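Local coordinates for CalU16 (Micromonospora echinospora, PDB 4FPW), which is a member of the AHA1 family and an enediyne self-sacrifice resistance protein that probably protects its producer against calicheamicin, at residues A5-L10 and I24-Y29; R28-V33 and E103-L108; V96-S101 and L109-A114. All blocks are in the same frame, centred on the assembly; numbering follows the deposited sequence.

Interaction 1: A5-L10 and I24-Y29; sequences ATERAL and IIRQRY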
loop_
_atom_site.group_PDB
_atom_site.type_symbol
_atom_site.label_atom_id
_atom_site.label_comp_id
_atom_site.label_asym_id
_atom_site.label_seq_id
_atom_site.Cartn_x
_atom_site.Cartn_y
_atom_site.Cartn_z
ATOM N N ALA A 5 11.710 -6.732 -8.091
ATOM C CA ALA A 5 11.759 -5.653 -9.088
ATOM C C ALA A 5 10.354 -5.098 -9.344
ATOM O O ALA A 5 9.450 -5.857 -9.714
ATOM C CB ALA A 5 12.359 -6.160 -10.397
ATOM N N THR A 6 10.186 -3.780 -9.189
ATOM C CA THR A 6 8.846 -3.159 -9.170
ATOM C C THR A 6 8.455 -2.404 -10.464
ATOM O O THR A 6 9.269 -1.691 -11.076
ATOM C CB THR A 6 8.611 -2.205 -7.958
ATOM O OG1 THR A 6 8.270 -0.888 -8.419
ATOM C CG2 THR A 6 9.812 -2.139 -7.006
ATOM N N GLU A 7 7.182 -2.584 -10.830
ATOM C CA GLU A 7 6.525 -1.909 -11.938
ATOM C C GLU A 7 5.462 -1.008 -11.339
ATOM O O GLU A 7 4.533 -1.486 -10.667
ATOM C CB GLU A 7 5.847 -2.933 -12.853
ATOM C CG GLU A 7 5.105 -2.342 -14.044
ATOM C CD GLU A 7 4.417 -3.412 -14.879
ATOM O OE1 GLU A 7 3.355 -3.904 -14.444
ATOM O OE2 GLU A 7 4.933 -3.772 -15.971
ATOM N N ARG A 8 5.604 0.287 -11.588
ATOM C CA ARG A 8 4.656 1.282 -11.140
ATOM C C ARG A 8 3.637 1.551 -12.218
ATOM O O ARG A 8 3.935 1.440 -13.409
ATOM C CB ARG A 8 5.367 2.593 -10.852
ATOM C CG ARG A 8 6.377 2.538 -9.727
ATOM C CD ARG A 8 7.101 3.871 -9.612
ATOM N NE ARG A 8 8.392 3.675 -8.970
ATOM C CZ ARG A 8 9.573 3.735 -9.580
ATOM N NH1 ARG A 8 9.668 4.036 -10.863
ATOM N NH2 ARG A 8 10.679 3.516 -8.881
ATOM N N ALA A 9 2.445 1.964 -11.787
ATOM C CA ALA A 9 1.371 2.308 -12.710
ATOM C C ALA A 9 0.294 3.210 -12.075
ATOM O O ALA A 9 0.349 3.567 -10.883
ATOM C CB ALA A 9 0.750 1.042 -13.270
ATOM N N LEU A 10 -0.669 3.584 -12.916
ATOM C CA LEU A 10 -1.767 4.448 -12.546
ATOM C C LEU A 10 -3.069 3.795 -12.943
ATOM O O LEU A 10 -3.194 3.272 -14.038
ATOM C CB LEU A 10 -1.630 5.810 -13.228
ATOM C CG LEU A 10 -0.360 6.566 -12.824
ATOM C CD1 LEU A 10 -0.250 7.858 -13.621
ATOM C CD2 LEU A 10 -0.342 6.859 -11.331
ATOM N N ILE A 24 -0.331 2.302 -8.420
ATOM C CA ILE A 24 -0.352 0.845 -8.465
ATOM C C ILE A 24 1.080 0.330 -8.482
ATOM O O ILE A 24 1.849 0.650 -9.386
ATOM C CB ILE A 24 -1.126 0.326 -9.691
ATOM C CG1 ILE A 24 -2.628 0.584 -9.523
ATOM C CG2 ILE A 24 -0.911 -1.170 -9.863
ATOM C CD1 ILE A 24 -3.429 0.456 -10.805
ATOM N N ILE A 25 1.418 -0.471 -7.477
ATOM C CA ILE A 25 2.754 -0.976 -7.294
ATOM C C ILE A 25 2.679 -2.476 -7.419
ATOM O O ILE A 25 1.847 -3.105 -6.758
ATOM C CB ILE A 25 3.296 -0.585 -5.922
ATOM C CG1 ILE A 25 3.676 0.891 -5.935
ATOM C CG2 ILE A 25 4.506 -1.429 -5.527
ATOM C CD1 ILE A 25 3.820 1.470 -4.546
ATOM N N ARG A 26 3.540 -3.029 -8.279
ATOM C CA ARG A 26 3.590 -4.458 -8.523
ATOM C C ARG A 26 4.984 -4.955 -8.240
ATOM O O ARG A 26 5.971 -4.418 -8.759
ATOM C CB ARG A 26 3.230 -4.785 -9.971
ATOM C CG ARG A 26 1.948 -4.123 -10.479
ATOM C CD ARG A 26 1.491 -4.776 -11.773
ATOM N NE ARG A 26 0.162 -4.325 -12.185
ATOM C CZ ARG A 26 -0.099 -3.380 -13.091
ATOM N NH1 ARG A 26 0.871 -2.728 -13.737
ATOM N NH2 ARG A 26 -1.365 -3.086 -13.362
ATOM N N GLN A 27 5.049 -5.984 -7.409
ATOM C CA GLN A 27 6.287 -6.576 -6.978
ATOM C C GLN A 27 6.060 -8.051 -6.818
ATOM O O GLN A 27 5.006 -8.485 -6.329
ATOM C CB GLN A 27 6.707 -6.021 -5.640
ATOM C CG GLN A 27 6.958 -4.526 -5.634
ATOM C CD GLN A 27 7.510 -4.075 -4.307
ATOM O OE1 GLN A 27 6.904 -4.326 -3.268
ATOM N NE2 GLN A 27 8.659 -3.404 -4.327
ATOM N N ARG A 28 7.059 -8.822 -7.228
ATOM C CA ARG A 28 6.964 -10.247 -7.161
ATOM C C ARG A 28 7.818 -10.693 -5.996
ATOM O O ARG A 28 8.914 -10.163 -5.792
ATOM C CB ARG A 28 7.447 -10.861 -8.467
ATOM C CG ARG A 28 6.657 -12.095 -8.837
ATOM C CD ARG A 28 7.447 -13.030 -9.719
ATOM N NE ARG A 28 7.249 -14.409 -9.305
ATOM C CZ ARG A 28 7.922 -15.436 -9.804
ATOM N NH1 ARG A 28 8.842 -15.237 -10.750
ATOM N NH2 ARG A 28 7.680 -16.672 -9.353
ATOM N N TYR A 29 7.309 -11.638 -5.211
ATOM C CA TYR A 29 8.108 -12.227 -4.148
ATOM C C TYR A 29 8.189 -13.721 -4.293
ATOM O O TYR A 29 7.263 -14.384 -4.766
ATOM C CB TYR A 29 7.574 -11.885 -2.762
ATOM C CG TYR A 29 7.455 -10.402 -2.526
ATOM C CD1 TYR A 29 8.556 -9.646 -2.131
ATOM C CD2 TYR A 29 6.247 -9.756 -2.712
ATOM C CE1 TYR A 29 8.447 -8.292 -1.928
ATOM C CE2 TYR A 29 6.131 -8.406 -2.516
ATOM C CZ TYR A 29 7.227 -7.677 -2.123
ATOM O OH TYR A 29 7.061 -6.324 -1.928
HETATM O O HOH W 1 7.007 -6.798 -10.407
#
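Ile24 faces Ala9 across the beta hairpin of strands 7-15 and 20-29, at one margin of the antiparallel sheet of this Bet v 1-like fold; the short strands 7-10 and 24-29 run antiparallel, at 156° to each other. The pair is hydrogen-bonded in both directions. Ala9 N gives a 2.8 Å bond to Ile24 O, and Ile24 N returns one to Ala9 O at 2.9 Å. On the same face, CB of Ile24 lies 4.1 Å from CB of Ala9, and its CD1 reaches toward the backbone of Leu10.

Ile25 and Arg8 follow as a non-hydrogen-bonded pair on the opposite face, where the helices lie. Their side chains hardly meet: the Arg8 chain leads away to a salt bridge with Glu129, and both residues touch Trp173 of helix 161-177.

With Arg26 the side chains return to the face of Ile24 and Ala9. Its backbone pairs with that of Glu7 through two 3.0 Å bonds, Glu7 N to Arg26 O and Arg26 N to Glu7 O. Glu7 CG stands anti to its backbone N (chi1 179°), and the extended chain carries the carboxylate to the arginine. NH1 of Arg26 bonds OE1 of Glu7 at 2.8 Å, with the two charged planes nearly perpendicular at 82°. The oxygen is met from above the carboxylate plane, while Ile24 CG2 covers one face of the guanidinium, offset toward its rim. A water donates to Ala5 O and, weakly, to Arg26 O.

Gln27 ends the side-chain contact, lying beside Thr6 and pointing the same way. Its CG is 3.7 Å from Thr6 CB, and its NE2 lies 3.2 Å from Thr6 CG2.

Interaction 2: R28-V33 and E103-L108; sequences RYDAPV and EGDGTL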
loop_
_atom_site.group_PDB
_atom_site.type_symbol
_atom_site.label_atom_id
_atom_site.label_comp_id
_atom_site.label_asym_id
_atom_site.label_seq_id
_atom_site.Cartn_x
_atom_site.Cartn_y
_atom_site.Cartn_z
ATOM N N ARG A 28 7.059 -8.822 -7.228
ATOM C CA ARG A 28 6.964 -10.247 -7.161
ATOM C C ARG A 28 7.818 -10.693 -5.996
ATOM O O ARG A 28 8.914 -10.163 -5.792
ATOM C CB ARG A 28 7.447 -10.861 -8.467
ATOM C CG ARG A 28 6.657 -12.095 -8.837
ATOM C CD ARG A 28 7.447 -13.030 -9.719
ATOM N NE ARG A 28 7.249 -14.409 -9.305
ATOM C CZ ARG A 28 7.922 -15.436 -9.804
ATOM N NH1 ARG A 28 8.842 -15.237 -10.750
ATOM N NH2 ARG A 28 7.680 -16.672 -9.353
ATOM N N TYR A 29 7.309 -11.638 -5.211
ATOM C CA TYR A 29 8.108 -12.227 -4.148
ATOM C C TYR A 29 8.189 -13.721 -4.293
ATOM O O TYR A 29 7.263 -14.384 -4.766
ATOM C CB TYR A 29 7.574 -11.885 -2.762
ATOM C CG TYR A 29 7.455 -10.402 -2.526
ATOM C CD1 TYR A 29 8.556 -9.646 -2.131
ATOM C CD2 TYR A 29 6.247 -9.756 -2.712
ATOM C CE1 TYR A 29 8.447 -8.292 -1.928
ATOM C CE2 TYR A 29 6.131 -8.406 -2.516
ATOM C CZ TYR A 29 7.227 -7.677 -2.123
ATOM O OH TYR A 29 7.061 -6.324 -1.928
ATOM N N ASP A 30 9.330 -14.217 -3.832
ATOM C CA ASP A 30 9.759 -15.600 -3.926
ATOM C C ASP A 30 9.304 -16.364 -2.673
ATOM O O ASP A 30 9.953 -17.313 -2.238
ATOM C CB ASP A 30 11.292 -15.563 -4.017
ATOM C CG ASP A 30 11.904 -16.833 -4.540
ATOM O OD1 ASP A 30 11.187 -17.699 -5.097
ATOM O OD2 ASP A 30 13.138 -16.947 -4.379
ATOM N N ALA A 31 8.211 -15.908 -2.066
ATOM C CA ALA A 31 7.590 -16.592 -0.946
ATOM C C ALA A 31 6.189 -16.928 -1.406
ATOM O O ALA A 31 5.723 -16.374 -2.386
ATOM C CB ALA A 31 7.561 -15.695 0.271
ATOM N N PRO A 32 5.521 -17.863 -0.734
ATOM C CA PRO A 32 4.192 -18.165 -1.237
ATOM C C PRO A 32 3.131 -17.197 -0.709
ATOM O O PRO A 32 3.386 -16.439 0.226
ATOM C CB PRO A 32 3.949 -19.611 -0.786
ATOM C CG PRO A 32 4.924 -19.875 0.319
ATOM C CD PRO A 32 6.043 -18.884 0.190
ATOM N N VAL A 33 1.962 -17.229 -1.342
ATOM C CA VAL A 33 0.816 -16.357 -1.037
ATOM C C VAL A 33 0.461 -16.254 0.444
ATOM O O VAL A 33 0.242 -15.154 0.950
ATOM C CB VAL A 33 -0.427 -16.842 -1.821
ATOM C CG1 VAL A 33 -1.728 -16.333 -1.208
ATOM C CG2 VAL A 33 -0.320 -16.429 -3.281
ATOM N N GLU A 103 1.942 -16.711 -8.602
ATOM C CA GLU A 103 2.681 -16.937 -9.826
ATOM C C GLU A 103 3.640 -18.062 -9.467
ATOM O O GLU A 103 4.601 -17.848 -8.722
ATOM C CB GLU A 103 3.416 -15.664 -10.242
ATOM C CG GLU A 103 4.280 -15.796 -11.492
ATOM C CD GLU A 103 5.107 -14.543 -11.736
ATOM O OE1 GLU A 103 4.693 -13.459 -11.255
ATOM O OE2 GLU A 103 6.169 -14.643 -12.396
ATOM N N GLY A 104 3.337 -19.265 -9.945
ATOM C CA GLY A 104 4.073 -20.474 -9.558
ATOM C C GLY A 104 4.231 -20.621 -8.050
ATOM O O GLY A 104 3.275 -20.428 -7.285
ATOM N N ASP A 105 5.454 -20.935 -7.626
ATOM C CA ASP A 105 5.792 -21.061 -6.200
ATOM C C ASP A 105 5.815 -19.726 -5.424
ATOM O O ASP A 105 5.970 -19.735 -4.194
ATOM C CB ASP A 105 7.144 -21.776 -6.046
ATOM C CG ASP A 105 8.271 -21.110 -6.850
ATOM O OD1 ASP A 105 7.992 -20.195 -7.657
ATOM O OD2 ASP A 105 9.443 -21.522 -6.685
ATOM N N GLY A 106 5.659 -18.599 -6.127
ATOM C CA GLY A 106 5.753 -17.265 -5.518
ATOM C C GLY A 106 4.462 -16.456 -5.568
ATOM O O GLY A 106 3.372 -16.997 -5.770
ATOM N N THR A 107 4.570 -15.147 -5.373
ATOM C CA THR A 107 3.378 -14.281 -5.380
ATOM C C THR A 107 3.619 -12.936 -6.078
ATOM O O THR A 107 4.701 -12.357 -5.938
ATOM C CB THR A 107 2.768 -14.104 -3.954
ATOM O OG1 THR A 107 2.654 -12.717 -3.619
ATOM C CG2 THR A 107 3.600 -14.770 -2.895
ATOM N N LEU A 108 2.621 -12.467 -6.844
ATOM C CA LEU A 108 2.655 -11.118 -7.447
ATOM C C LEU A 108 1.844 -10.119 -6.609
ATOM O O LEU A 108 0.651 -9.926 -6.823
ATOM C CB LEU A 108 2.162 -11.092 -8.916
ATOM C CG LEU A 108 1.951 -9.656 -9.505
ATOM C CD1 LEU A 108 3.209 -8.814 -9.397
ATOM C CD2 LEU A 108 1.444 -9.598 -10.941
HETATM O O HOH W 2 9.192 -18.051 -6.763
#
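Tyr29 and Thr107 hold the tight part of this contact, where strands 20-29 and 106-115 meet at their ends in the antiparallel sheet. Two nearly straight bonds join them: Tyr29 N to Thr107 O at 2.8 Å and Thr107 N to Tyr29 O at 2.9 Å. Beside this pair the chains close in on Gly106, whose CA lies 3.3 Å from Ala31 O in a CA-H...O contact and also comes close to Tyr29 O; having no side chain, the glycine can sit directly against Tyr29 O. Thr107 then turns its side chain to the start of helix 33-41, which has Pro32 at its N-cap. There CG2 of Val33 meets CB of Thr107 at 3.9 Å, and Val36 of the same helix adds to the cover.

The other side is looser, polar and more exposed. Residues Glu103 to Gly106 form a type II' turn, with Gly104 at positive phi, and the Arg28 side chain reaches across to it. A bend at chi3 (138°) redirects NE, and the guanidinium comes to stack on the Glu103 carboxylate, their planes 22° apart. OE2 of Glu103 lies over the guanidinium face, 3.2 Å from Arg28 NH1, so charge attraction acts there without an N-H pointing at the oxygen. Arg28 NH2 makes just a weak bond to Glu103 O and a long ion pair, 3.9 Å, with Asp105 OD1. A water bridges the two aspartates, donating to Asp30 OD1 and Asp105 OD1.

Backbone bonding thus fixes the register, while the network of Arg28, Glu103 and Asp105 rests mainly on charge. The positive charge of Arg28 would favour the ionised forms of Glu103 and Asp105, and the bridging water probably eases the repulsion between Asp105 and Asp30.

Interaction 3: V96-S101 and L109-A114; sequences VELRLS and LELEHA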
loop_
_atom_site.group_PDB
_atom_site.type_symbol
_atom_site.label_atom_id
_atom_site.label_comp_id
_atom_site.label_asym_id
_atom_site.label_seq_id
_atom_site.Cartn_x
_atom_site.Cartn_y
_atom_site.Cartn_z
ATOM N N VAL A 96 -7.096 2.082 -0.086
ATOM C CA VAL A 96 -5.920 1.301 -0.390
ATOM C C VAL A 96 -6.350 -0.155 -0.568
ATOM O O VAL A 96 -7.260 -0.634 0.129
ATOM C CB VAL A 96 -4.841 1.384 0.713
ATOM C CG1 VAL A 96 -3.487 0.934 0.154
ATOM C CG2 VAL A 96 -4.703 2.792 1.260
ATOM N N GLU A 97 -5.692 -0.859 -1.499
ATOM C CA GLU A 97 -6.041 -2.247 -1.756
ATOM C C GLU A 97 -4.826 -3.089 -2.007
ATOM O O GLU A 97 -3.893 -2.679 -2.703
ATOM C CB GLU A 97 -6.990 -2.376 -2.946
ATOM C CG GLU A 97 -7.630 -3.747 -3.056
ATOM C CD GLU A 97 -8.568 -3.856 -4.232
ATOM O OE1 GLU A 97 -9.712 -3.364 -4.145
ATOM O OE2 GLU A 97 -8.159 -4.430 -5.257
ATOM N N LEU A 98 -4.844 -4.277 -1.433
ATOM C CA LEU A 98 -3.795 -5.218 -1.660
ATOM C C LEU A 98 -4.398 -6.445 -2.297
ATOM O O LEU A 98 -5.354 -6.994 -1.760
ATOM C CB LEU A 98 -3.137 -5.596 -0.348
ATOM C CG LEU A 98 -1.945 -6.539 -0.532
ATOM C CD1 LEU A 98 -0.677 -5.729 -0.737
ATOM C CD2 LEU A 98 -1.818 -7.464 0.666
ATOM N N ARG A 99 -3.834 -6.854 -3.437
ATOM C CA ARG A 99 -4.127 -8.136 -4.072
ATOM C C ARG A 99 -2.842 -8.951 -4.174
ATOM O O ARG A 99 -1.834 -8.470 -4.696
ATOM C CB ARG A 99 -4.687 -7.948 -5.479
ATOM C CG ARG A 99 -5.816 -6.946 -5.569
ATOM C CD ARG A 99 -6.111 -6.554 -7.009
ATOM N NE ARG A 99 -6.458 -5.137 -7.063
ATOM C CZ ARG A 99 -5.658 -4.148 -7.460
ATOM N NH1 ARG A 99 -4.434 -4.389 -7.912
ATOM N NH2 ARG A 99 -6.112 -2.896 -7.434
ATOM N N LEU A 100 -2.895 -10.178 -3.665
ATOM C CA LEU A 100 -1.835 -11.150 -3.823
ATOM C C LEU A 100 -2.330 -12.241 -4.762
ATOM O O LEU A 100 -3.405 -12.812 -4.537
ATOM C CB LEU A 100 -1.476 -11.773 -2.477
ATOM C CG LEU A 100 -1.143 -10.825 -1.332
ATOM C CD1 LEU A 100 -0.773 -11.601 -0.081
ATOM C CD2 LEU A 100 -0.023 -9.871 -1.717
ATOM N N SER A 101 -1.556 -12.527 -5.809
ATOM C CA SER A 101 -1.866 -13.624 -6.726
ATOM C C SER A 101 -0.695 -14.586 -6.791
ATOM O O SER A 101 0.464 -14.175 -6.677
ATOM C CB SER A 101 -2.179 -13.097 -8.133
ATOM O OG SER A 101 -1.380 -11.965 -8.466
ATOM N N LEU A 109 2.495 -9.464 -5.663
ATOM C CA LEU A 109 1.802 -8.477 -4.841
ATOM C C LEU A 109 1.342 -7.323 -5.703
ATOM O O LEU A 109 2.035 -6.952 -6.647
ATOM C CB LEU A 109 2.721 -7.973 -3.731
ATOM C CG LEU A 109 2.241 -6.777 -2.907
ATOM C CD1 LEU A 109 2.640 -6.951 -1.462
ATOM C CD2 LEU A 109 2.795 -5.456 -3.418
ATOM N N GLU A 110 0.168 -6.767 -5.393
ATOM C CA GLU A 110 -0.280 -5.529 -6.013
ATOM C C GLU A 110 -0.882 -4.620 -4.959
ATOM O O GLU A 110 -1.820 -5.004 -4.255
ATOM C CB GLU A 110 -1.301 -5.781 -7.138
ATOM C CG GLU A 110 -0.656 -6.329 -8.408
ATOM C CD GLU A 110 -1.524 -6.250 -9.655
ATOM O OE1 GLU A 110 -1.434 -7.199 -10.471
ATOM O OE2 GLU A 110 -2.250 -5.241 -9.838
ATOM N N LEU A 111 -0.335 -3.417 -4.852
ATOM C CA LEU A 111 -0.820 -2.466 -3.890
ATOM C C LEU A 111 -1.224 -1.187 -4.569
ATOM O O LEU A 111 -0.375 -0.494 -5.147
ATOM C CB LEU A 111 0.208 -2.175 -2.811
ATOM C CG LEU A 111 -0.409 -1.373 -1.655
ATOM C CD1 LEU A 111 0.170 -1.861 -0.346
ATOM C CD2 LEU A 111 -0.184 0.124 -1.798
ATOM N N GLU A 112 -2.525 -0.877 -4.462
ATOM C CA GLU A 112 -3.124 0.276 -5.110
ATOM C C GLU A 112 -3.763 1.181 -4.083
ATOM O O GLU A 112 -4.648 0.765 -3.331
ATOM C CB GLU A 112 -4.191 -0.152 -6.125
ATOM C CG GLU A 112 -4.875 1.035 -6.796
ATOM C CD GLU A 112 -5.796 0.664 -7.936
ATOM O OE1 GLU A 112 -6.069 -0.537 -8.165
ATOM O OE2 GLU A 112 -6.237 1.601 -8.623
ATOM N N HIS A 113 -3.307 2.422 -4.081
ATOM C CA HIS A 113 -3.834 3.468 -3.236
ATOM C C HIS A 113 -4.458 4.488 -4.168
ATOM O O HIS A 113 -3.785 5.042 -5.041
ATOM C CB HIS A 113 -2.699 4.105 -2.447
ATOM C CG HIS A 113 -3.145 4.978 -1.313
ATOM N ND1 HIS A 113 -2.436 5.071 -0.136
ATOM C CD2 HIS A 113 -4.208 5.803 -1.170
ATOM C CE1 HIS A 113 -3.026 5.923 0.675
ATOM N NE2 HIS A 113 -4.107 6.376 0.075
ATOM N N ALA A 114 -5.760 4.705 -3.992
ATOM C CA ALA A 114 -6.520 5.641 -4.794
ATOM C C ALA A 114 -6.847 6.855 -3.946
ATOM O O ALA A 114 -7.164 6.723 -2.758
ATOM C CB ALA A 114 -7.799 4.986 -5.289
#
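Arg99 sets CG anti to its carbonyl carbon (chi1 -49°) and a bend at chi3 redirects its NE, while Glu112 holds CG anti to its backbone N (chi1 178°). The ends of the two chains meet in a charged cluster on the beta hairpin of strands 94-103 and 106-115. Glu110 and Glu112 meet the Arg99 guanidinium at its edge. NH1 lies 3.0 Å from Glu110 OE2, NH2 meets Glu112 OE1 at a modelled distance too short to trust in detail, and NE donates to Glu97 OE2, which lies somewhat out of the plane. Glu97 is itself shared, since its OE1 forms salt bridges with Arg81 and Arg13.

Backbone bonds pair Glu97 with Glu112 and Arg99 with Glu110, and between them the side chains of Leu98 and Leu111 turn to the opposite, apolar face. There Leu98 and Leu109 cross at about a right angle, their CD1 atoms 3.6 Å apart, and helix 118-138 packs over this surface through Trp128 and Leu135. At the far end, His113 ND1 is hydrogen-bonded to Trp128 NE1, and Val96 CG2 makes a CH-pi contact 3.5 Å from the His113 ring centroid, 11° off the ring normal.

Overall arrangement
The three contacts join four neighbouring strands of one antiparallel sheet, in the order 7-15, 20-29, 106-115 and 94-103. Interactions 1 and 3 are local hairpins, their centres about 10 Å apart. Interaction 2 lies about 13 Å from the centre of interaction 1 and 15 Å from that of interaction 3, and brings together segments 70 residues apart at their closest ends. Interaction 1 shares Arg28 and Tyr29 with it and closes before interaction 3 opens, whereas the segments of interactions 2 and 3 alternate along the chain. Strands 20-29 and 106-115 therefore splice the N-terminal hairpin to the later one, making a continuous sheet against which helix 118-138 packs.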